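Local coordinates for tRNA threonylcarbamoyladenosine biosynthesis protein TsaB (Pseudomonas aeruginosa, PDB 5BR9) that probably takes part in making the threonylcarbamoyladenosine of tRNA position 37, as the TsaB member of the KAE1/TsaD family, at the interface of chains A and B. Residues are numbered along the deposited sequence; one frame, centred on the assembly and turned at random. Chains: chain A/B, Uncharacterized protein.

The interface of chains A and B. Residues chain A 48-49, 51-52, 62, 90; chain B 92, 215-216.
B:Phe92 inserts its ring between A:Leu48 and A:Arg52 of helix 43-58 and A:Leu90 of helix 77-94, and hides 116 Å² of its own surface there. With CG anti to the backbone N (chi1 180°), the ring points away from helix 77-94 of chain B into the other subunit. A:Leu48 runs antiparallel to it: CD1 meets B:Phe92 CB at 3.7 Å, while CD2 sits 4.0 Å above the ring plane, displaced toward the rim. The opposite face looks toward A:Arg52, whose chain, bent at chi2 and chi3, brings NH2 to 4.0 Å from B:Phe92 CZ. Guanidinium and ring planes are 30° apart, but the group lies past the rim, so the geometry is packing rather than a centred stack. A:Val51 CG1 borders the ring tip, reaching B:Phe92 CZ at 4.0 Å, and A:Leu90 CD2 approaches B:Phe92 CD2 at 3.5 Å from the A:Leu48 side of the plane. Beside this core, A:Pro49 CD packs 4.1 Å from B:Glu216 CB; the glutamate is poorly ordered, so its carboxylate position is uncertain. Nitrogens and oxygens of the two chains stay beyond bonding distance of each other in this patch, so the contact is van der Waals packing, one half of a two-fold pair in an ASKHA-family dimer that the crystal shows but does not prove to be biological. At the ring's outer end, A:Leu48 O, a backbone carbonyl of the helix, lies 3.6 Å from B:Phe92 CE1.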
loop_
_atom_site.group_PDB
_atom_site.type_symbol
_atom_site.label_atom_id
_atom_site.label_comp_id
_atom_site.label_asym_id
_atom_site.label_seq_id
_atom_site.Cartn_x
_atom_site.Cartn_y
_atom_site.Cartn_z
ATOM N N LEU A 48 0.788 -8.598 -8.570
ATOM C CA LEU A 48 0.732 -9.975 -8.082
ATOM C C LEU A 48 0.596 -11.017 -9.203
ATOM O O LEU A 48 1.156 -12.098 -9.094
ATOM C CB LEU A 48 -0.394 -10.135 -7.068
ATOM C CG LEU A 48 -0.066 -9.398 -5.760
ATOM C CD1 LEU A 48 -1.188 -9.595 -4.737
ATOM C CD2 LEU A 48 1.300 -9.798 -5.187
ATOM N N PRO A 49 -0.172 -10.727 -10.262
ATOM C CA PRO A 49 -0.101 -11.730 -11.334
ATOM C C PRO A 49 1.288 -11.822 -11.990
ATOM O O PRO A 49 1.687 -12.909 -12.425
ATOM C CB PRO A 49 -1.162 -11.255 -12.341
ATOM C CG PRO A 49 -2.123 -10.438 -11.523
ATOM C CD PRO A 49 -1.291 -9.783 -10.451
ATOM N N VAL A 51 4.039 -11.612 -10.435
ATOM C CA VAL A 51 4.782 -12.427 -9.485
ATOM C C VAL A 51 4.429 -13.898 -9.630
ATOM O O VAL A 51 5.327 -14.757 -9.687
ATOM C CB VAL A 51 4.548 -11.948 -8.048
ATOM C CG1 VAL A 51 5.134 -12.952 -7.044
ATOM C CG2 VAL A 51 5.189 -10.563 -7.852
ATOM N N ARG A 52 3.128 -14.191 -9.704
ATOM C CA ARG A 52 2.676 -15.569 -9.853
ATOM C C ARG A 52 3.304 -16.164 -11.115
ATOM O O ARG A 52 3.864 -17.260 -11.080
ATOM C CB ARG A 52 1.140 -15.628 -9.892
ATOM C CG ARG A 52 0.496 -16.987 -10.205
ATOM C CD ARG A 52 1.091 -18.156 -9.411
ATOM N NE ARG A 52 1.196 -17.918 -7.972
ATOM C CZ ARG A 52 1.986 -18.625 -7.174
ATOM N NH1 ARG A 52 2.722 -19.591 -7.694
ATOM N NH2 ARG A 52 2.049 -18.365 -5.874
ATOM N N LEU A 62 6.505 -19.982 -3.724
ATOM C CA LEU A 62 6.676 -18.793 -2.906
ATOM C C LEU A 62 7.401 -19.160 -1.600
ATOM O O LEU A 62 8.229 -18.386 -1.102
ATOM C CB LEU A 62 5.319 -18.125 -2.623
ATOM C CG LEU A 62 5.393 -16.740 -1.962
ATOM C CD1 LEU A 62 6.137 -15.742 -2.853
ATOM C CD2 LEU A 62 4.002 -16.226 -1.625
ATOM N N LEU A 90 3.275 -9.866 2.075
ATOM C CA LEU A 90 3.895 -11.091 1.597
ATOM C C LEU A 90 4.845 -11.589 2.671
ATOM O O LEU A 90 4.804 -12.757 3.061
ATOM C CB LEU A 90 4.652 -10.861 0.281
ATOM C CG LEU A 90 3.886 -10.595 -1.009
ATOM C CD1 LEU A 90 4.876 -10.327 -2.111
ATOM C CD2 LEU A 90 3.006 -11.790 -1.389
ATOM N N PHE B 92 -2.434 -13.110 -0.994
ATOM C CA PHE B 92 -1.696 -13.794 -2.043
ATOM C C PHE B 92 -0.795 -14.904 -1.467
ATOM O O PHE B 92 -0.810 -16.044 -1.935
ATOM C CB PHE B 92 -0.874 -12.774 -2.821
ATOM C CG PHE B 92 -0.054 -13.356 -3.933
ATOM C CD1 PHE B 92 -0.588 -13.486 -5.213
ATOM C CD2 PHE B 92 1.267 -13.760 -3.704
ATOM C CE1 PHE B 92 0.183 -13.997 -6.256
ATOM C CE2 PHE B 92 2.047 -14.270 -4.743
ATOM C CZ PHE B 92 1.498 -14.389 -6.023
ATOM N N ALA B 215 -6.869 -11.891 -4.420
ATOM C CA ALA B 215 -6.025 -10.814 -3.901
ATOM C C ALA B 215 -5.764 -9.678 -4.894
ATOM O O ALA B 215 -5.739 -8.512 -4.510
ATOM C CB ALA B 215 -4.692 -11.395 -3.417
ATOM N N GLU B 216 -5.576 -10.009 -6.166
ATOM C CA GLU B 216 -5.290 -8.984 -7.166
ATOM C C GLU B 216 -6.476 -8.047 -7.433
ATOM O O GLU B 216 -6.307 -6.998 -8.054
ATOM C CB GLU B 216 -4.836 -9.634 -8.475
ATOM C CG GLU B 216 -5.608 -10.884 -8.856
ATOM C CD GLU B 216 -4.758 -12.141 -8.792
ATOM O OE1 GLU B 216 -4.364 -12.558 -7.673
ATOM O OE2 GLU B 216 -4.479 -12.712 -9.868
#